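Local coordinates for protein amidohydrolase (Xanthomonas campestris pv. campestris, PDB 4DZH) that probably removes the amino group hydrolytically from adenosine-type substrates such as 5'-methylthioadenosine, as a zinc-binding, TIM-barrel member of the amidohydrolase superfamily, at residues V159-I164 / G182-Q187; E176-A181 / T196-H201. All coordinates share one frame; numbering follows the deposited sequence.

In the fold
Following the chain from the N terminus, strand 156-163 runs into a loop, helix 174-188 returns along the outside of the sheet, and strand 194-200 then lies parallel to the first strand: one beta-alpha-beta unit of the TIM barrel. Contact 1 closes the first half, setting the C-terminal part of the helix (182-187) against strand residues 159-164. Contact 2 closes the second half, from the preceding helix turns (176-181) to 196-201. Their segments alternate along the chain, so the two loops cross, and their centres are only about 4 Å apart. The strands are joined directly between Ala161 O and Ala199 N (2.8 Å) and between Ala161 N and Ala197 O (2.9 Å), both probable hydrogen bonds.

Contact 1 (V159-I164 / G182-Q187); sequences VGAVII and GELHDQ. With ZN (zinc ion), chain H.
The contact belongs to a beta-alpha-beta unit of the TIM barrel, where Leu184 of helix 174-188 rests on Val159 and Ala161 of strand 156-163. Strand and helix run almost antiparallel (164° between the short axes, 9.0 Å at closest approach), as expected when a helix returns the chain to the start of the next parallel strand. The joint is apolar and small, and one methyl, Leu184 CD2, does all the close touching. Leu184 CD2 sits 3.8 Å from Val159 O, so it meets backbone as well as side chains. Leu184 CD2 also lies 4.1 Å from Val159 CG1 and the same distance from Ala161 CB, spanning the intervening Gly160, whose carbonyl carbon is a looser neighbour. With CG anti to the backbone N (chi1 -176°), Leu184 extends from the helix toward the strand and crosses the Val159 side chain at about a right angle. Val159 meets it with CG1, the branch beside its own carbonyl carbon. Ala143 and Ala147 of helix 143-152 touch Leu184 too, closing it into the layer between barrel and helices.

One residue further on, His185 takes no part in this packing and turns its ring to a zinc ion. His185 NE2 binds the zinc at 2.0 Å, three waters coordinate it, and the carbonyl oxygen of Leu221 completes the site. This zinc is separate from the one held by His79, His81, His228 and Asp316. At the other nitrogen, Asp186 orients the imidazole from the same helix turn and would probably make it a more electron-rich ligand: His185 ND1 donates to Asp186 OD1 at 3.1 Å, nearly straight at 163°, with the oxygen close to the ring plane and the approach on its anti side, tilted 21° from the carboxylate plane.

Contact 2 (E176-A181 / T196-H201); sequences EYFARA and TAFAPH
The helix backbone at Ala181 faces the strand at Phe198, their CA atoms 7.1 Å apart, in the helix-to-second-strand half of the beta-alpha-beta unit of this TIM barrel. Phe198 lays its ring between helix and strand, and the ring atom CE1 is where the helix is met from two positions. Ala181, one of them, points its methyl toward the strand, putting CB 3.6 Å from Phe198 CE1. Phe178, a turn earlier, leans in from the flank, and the two phenylalanine side chains cross at about a right angle. Both have CG anti to the carbonyl carbon (chi1 -74° for Phe178, -80° for Phe198), which swings each ring beside its backbone N and turns it into the interface. The packing is wholly apolar and buried, and the layer continues outside it. Leu217 of helix 208-221 touches both phenylalanines, Ile163 of the neighbouring strand 156-163 does likewise, and Met223 lies against Phe198. Thus the two aromatic residues also link this unit to the next barrel helix. Between the two rings, the nearest approach is from Phe178 CD1 to Phe198 CE1, at 4.0 Å.

Contact 1 (V159-I164 / G182-Q187)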
loop_
_atom_site.group_PDB
_atom_site.type_symbol
_atom_site.label_atom_id
_atom_site.label_comp_id
_atom_site.label_asym_id
_atom_site.label_seq_id
_atom_site.Cartn_x
_atom_site.Cartn_y
_atom_site.Cartn_z
ATOM N N VAL A 159 -16.499 -16.155 13.569
ATOM C CA VAL A 159 -16.213 -15.432 14.813
ATOM C C VAL A 159 -15.557 -16.374 15.788
ATOM O O VAL A 159 -16.095 -17.448 16.089
ATOM C CB VAL A 159 -17.503 -14.854 15.429
ATOM C CG1 VAL A 159 -17.201 -14.205 16.784
ATOM C CG2 VAL A 159 -18.114 -13.826 14.488
ATOM N N GLY A 160 -14.377 -15.992 16.253
ATOM C CA GLY A 160 -13.661 -16.888 17.151
ATOM C C GLY A 160 -13.924 -16.670 18.629
ATOM O O GLY A 160 -13.976 -15.522 19.101
ATOM N N ALA A 161 -14.010 -17.773 19.365
ATOM C CA ALA A 161 -14.132 -17.742 20.809
ATOM C C ALA A 161 -12.716 -17.894 21.370
ATOM O O ALA A 161 -12.073 -18.940 21.221
ATOM C CB ALA A 161 -15.038 -18.927 21.284
ATOM N N VAL A 162 -12.202 -16.818 21.957
ATOM C CA VAL A 162 -10.842 -16.839 22.505
ATOM C C VAL A 162 -10.666 -17.876 23.623
ATOM O O VAL A 162 -11.501 -17.953 24.551
ATOM C CB VAL A 162 -10.442 -15.433 23.073
ATOM C CG1 VAL A 162 -9.068 -15.481 23.734
ATOM C CG2 VAL A 162 -10.465 -14.355 21.999
ATOM N N ILE A 163 -9.581 -18.651 23.540
ATOM C CA ILE A 163 -9.188 -19.515 24.637
ATOM C C ILE A 163 -7.759 -19.105 25.045
ATOM O O ILE A 163 -6.862 -19.050 24.194
ATOM C CB ILE A 163 -9.154 -20.996 24.204
ATOM C CG1 ILE A 163 -10.515 -21.450 23.679
ATOM C CG2 ILE A 163 -8.615 -21.887 25.343
ATOM C CD1 ILE A 163 -11.651 -21.418 24.764
ATOM N N ILE A 164 -7.526 -18.828 26.330
ATOM C CA ILE A 164 -6.197 -18.402 26.777
ATOM C C ILE A 164 -6.079 -18.779 28.260
ATOM O O ILE A 164 -7.094 -18.912 28.961
ATOM C CB ILE A 164 -5.991 -16.871 26.477
ATOM C CG1 ILE A 164 -4.532 -16.452 26.651
ATOM C CG2 ILE A 164 -6.926 -15.979 27.285
ATOM C CD1 ILE A 164 -4.270 -15.045 26.172
ATOM N N GLY A 182 -18.873 -22.399 24.074
ATOM C CA GLY A 182 -20.019 -23.252 23.824
ATOM C C GLY A 182 -21.288 -22.453 23.626
ATOM O O GLY A 182 -22.117 -22.789 22.772
ATOM N N GLU A 183 -21.443 -21.378 24.393
ATOM C CA GLU A 183 -22.631 -20.536 24.245
ATOM C C GLU A 183 -22.640 -19.866 22.864
ATOM O O GLU A 183 -23.684 -19.753 22.221
ATOM C CB GLU A 183 -22.701 -19.476 25.345
ATOM C CG GLU A 183 -23.021 -20.043 26.743
ATOM C CD GLU A 183 -22.810 -19.029 27.872
ATOM O OE1 GLU A 183 -22.909 -17.803 27.624
ATOM O OE2 GLU A 183 -22.538 -19.466 29.019
ATOM N N LEU A 184 -21.463 -19.465 22.393
ATOM C CA LEU A 184 -21.366 -18.785 21.115
ATOM C C LEU A 184 -21.768 -19.740 20.011
ATOM O O LEU A 184 -22.546 -19.390 19.126
ATOM C CB LEU A 184 -19.936 -18.280 20.883
ATOM C CG LEU A 184 -19.746 -17.464 19.600
ATOM C CD1 LEU A 184 -20.383 -16.063 19.685
ATOM C CD2 LEU A 184 -18.245 -17.393 19.217
ATOM N N HIS A 185 -21.227 -20.946 20.045
ATOM C CA HIS A 185 -21.573 -21.944 19.043
ATOM C C HIS A 185 -23.073 -22.275 19.009
ATOM O O HIS A 185 -23.667 -22.322 17.933
ATOM C CB HIS A 185 -20.735 -23.217 19.256
ATOM C CG HIS A 185 -21.239 -24.391 18.476
ATOM N ND1 HIS A 185 -22.227 -25.229 18.951
ATOM C CD2 HIS A 185 -20.922 -24.844 17.236
ATOM C CE1 HIS A 185 -22.489 -26.156 18.043
ATOM N NE2 HIS A 185 -21.719 -25.939 16.991
ATOM N N ASP A 186 -23.679 -22.490 20.175
ATOM C CA ASP A 186 -25.112 -22.826 20.266
ATOM C C ASP A 186 -25.991 -21.673 19.732
ATOM O O ASP A 186 -26.971 -21.913 19.037
ATOM C CB ASP A 186 -25.480 -23.175 21.714
ATOM C CG ASP A 186 -24.746 -24.430 22.222
ATOM O OD1 ASP A 186 -24.112 -25.140 21.392
ATOM O OD2 ASP A 186 -24.803 -24.724 23.446
ATOM N N GLN A 187 -25.634 -20.423 20.038
ATOM C CA GLN A 187 -26.418 -19.254 19.607
ATOM C C GLN A 187 -26.438 -19.130 18.083
ATOM O O GLN A 187 -27.435 -18.676 17.483
ATOM C CB GLN A 187 -25.805 -17.970 20.197
ATOM C CG GLN A 187 -26.687 -16.726 20.099
ATOM C CD GLN A 187 -27.904 -16.820 21.022
ATOM O OE1 GLN A 187 -27.981 -17.709 21.877
ATOM N NE2 GLN A 187 -28.845 -15.899 20.861
HETATM ZN ZN ZN H . -21.761 -27.245 15.427
HETATM O O HOH W 1 -20.784 -26.124 13.865
HETATM O O HOH W 2 -23.356 -26.515 14.255
HETATM O O HOH W 3 -22.619 -29.150 16.173
#

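Contact 2 (E176-A181 / T196-H201)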
loop_
_atom_site.group_PDB
_atom_site.type_symbol
_atom_site.label_atom_id
_atom_site.label_comp_id
_atom_site.label_asym_id
_atom_site.label_seq_id
_atom_site.Cartn_x
_atom_site.Cartn_y
_atom_site.Cartn_z
ATOM N N GLU A 176 -14.744 -20.948 32.261
ATOM C CA GLU A 176 -15.516 -19.828 31.743
ATOM C C GLU A 176 -15.193 -19.594 30.260
ATOM O O GLU A 176 -16.112 -19.364 29.492
ATOM C CB GLU A 176 -15.345 -18.555 32.567
ATOM C CG GLU A 176 -16.336 -17.440 32.231
ATOM C CD GLU A 176 -16.203 -16.250 33.156
ATOM O OE1 GLU A 176 -15.462 -16.374 34.169
ATOM O OE2 GLU A 176 -16.828 -15.195 32.866
ATOM N N TYR A 177 -13.931 -19.701 29.854
ATOM C CA TYR A 177 -13.614 -19.471 28.445
ATOM C C TYR A 177 -14.339 -20.504 27.589
ATOM O O TYR A 177 -14.922 -20.178 26.542
ATOM C CB TYR A 177 -12.095 -19.555 28.173
ATOM C CG TYR A 177 -11.332 -18.265 28.510
ATOM C CD1 TYR A 177 -11.384 -17.147 27.670
ATOM C CD2 TYR A 177 -10.521 -18.188 29.664
ATOM C CE1 TYR A 177 -10.694 -15.969 27.994
ATOM C CE2 TYR A 177 -9.816 -17.018 29.976
ATOM C CZ TYR A 177 -9.897 -15.922 29.141
ATOM O OH TYR A 177 -9.205 -14.748 29.429
ATOM N N PHE A 178 -14.310 -21.754 28.021
ATOM C CA PHE A 178 -14.982 -22.782 27.244
ATOM C C PHE A 178 -16.522 -22.682 27.333
ATOM O O PHE A 178 -17.193 -23.010 26.358
ATOM C CB PHE A 178 -14.449 -24.180 27.595
ATOM C CG PHE A 178 -13.059 -24.448 27.033
ATOM C CD1 PHE A 178 -12.893 -24.843 25.707
ATOM C CD2 PHE A 178 -11.922 -24.291 27.832
ATOM C CE1 PHE A 178 -11.622 -25.086 25.185
ATOM C CE2 PHE A 178 -10.631 -24.557 27.327
ATOM C CZ PHE A 178 -10.478 -24.961 26.013
ATOM N N ALA A 179 -17.065 -22.196 28.456
ATOM C CA ALA A 179 -18.529 -22.043 28.592
ATOM C C ALA A 179 -18.980 -20.969 27.597
ATOM O O ALA A 179 -19.928 -21.192 26.835
ATOM C CB ALA A 179 -18.901 -21.644 30.008
ATOM N N ARG A 180 -18.296 -19.820 27.596
ATOM C CA ARG A 180 -18.554 -18.812 26.545
ATOM C C ARG A 180 -18.446 -19.358 25.116
ATOM O O ARG A 180 -19.289 -19.008 24.265
ATOM C CB ARG A 180 -17.651 -17.576 26.643
ATOM C CG ARG A 180 -17.522 -16.940 28.004
ATOM C CD ARG A 180 -18.668 -16.071 28.354
ATOM N NE ARG A 180 -18.167 -14.849 28.960
ATOM C CZ ARG A 180 -18.858 -13.713 29.029
ATOM N NH1 ARG A 180 -20.098 -13.661 28.537
ATOM N NH2 ARG A 180 -18.311 -12.629 29.597
ATOM N N ALA A 181 -17.390 -20.127 24.818
ATOM C CA ALA A 181 -17.251 -20.696 23.478
ATOM C C ALA A 181 -18.465 -21.546 23.133
ATOM O O ALA A 181 -19.060 -21.407 22.051
ATOM C CB ALA A 181 -15.968 -21.497 23.347
ATOM N N THR A 196 -18.940 -20.001 13.797
ATOM C CA THR A 196 -18.091 -19.849 14.962
ATOM C C THR A 196 -16.874 -20.757 14.907
ATOM O O THR A 196 -16.904 -21.817 14.272
ATOM C CB THR A 196 -18.857 -20.114 16.267
ATOM O OG1 THR A 196 -19.305 -21.482 16.321
ATOM C CG2 THR A 196 -20.067 -19.155 16.384
ATOM N N ALA A 197 -15.805 -20.325 15.574
ATOM C CA ALA A 197 -14.556 -21.108 15.596
ATOM C C ALA A 197 -13.958 -21.021 16.987
ATOM O O ALA A 197 -14.325 -20.136 17.758
ATOM C CB ALA A 197 -13.546 -20.504 14.593
ATOM N N PHE A 198 -13.076 -21.963 17.330
ATOM C CA PHE A 198 -12.244 -21.781 18.497
ATOM C C PHE A 198 -11.051 -20.933 18.122
ATOM O O PHE A 198 -10.477 -21.107 17.045
ATOM C CB PHE A 198 -11.772 -23.123 19.008
ATOM C CG PHE A 198 -12.812 -23.846 19.843
ATOM C CD1 PHE A 198 -13.015 -23.492 21.182
ATOM C CD2 PHE A 198 -13.605 -24.850 19.286
ATOM C CE1 PHE A 198 -13.980 -24.143 21.950
ATOM C CE2 PHE A 198 -14.571 -25.505 20.044
ATOM C CZ PHE A 198 -14.763 -25.169 21.376
ATOM N N ALA A 199 -10.662 -20.032 19.017
ATOM C CA ALA A 199 -9.502 -19.188 18.801
ATOM C C ALA A 199 -8.532 -19.273 19.980
ATOM O O ALA A 199 -8.369 -18.299 20.735
ATOM C CB ALA A 199 -9.928 -17.733 18.556
ATOM N N PRO A 200 -7.865 -20.418 20.135
ATOM C CA PRO A 200 -6.785 -20.384 21.124
ATOM C C PRO A 200 -5.754 -19.309 20.730
ATOM O O PRO A 200 -5.428 -19.121 19.542
ATOM C CB PRO A 200 -6.198 -21.790 21.036
ATOM C CG PRO A 200 -6.464 -22.236 19.601
ATOM C CD PRO A 200 -7.864 -21.638 19.322
ATOM N N HIS A 201 -5.289 -18.547 21.711
ATOM C CA HIS A 201 -4.550 -17.337 21.386
ATOM C C HIS A 201 -3.212 -17.597 20.669
ATOM O O HIS A 201 -2.969 -17.074 19.570
ATOM C CB HIS A 201 -4.360 -16.440 22.611
ATOM C CG HIS A 201 -3.424 -15.304 22.358
ATOM N ND1 HIS A 201 -2.121 -15.281 22.821
ATOM C CD2 HIS A 201 -3.583 -14.176 21.624
ATOM C CE1 HIS A 201 -1.525 -14.179 22.395
ATOM N NE2 HIS A 201 -2.397 -13.486 21.678
#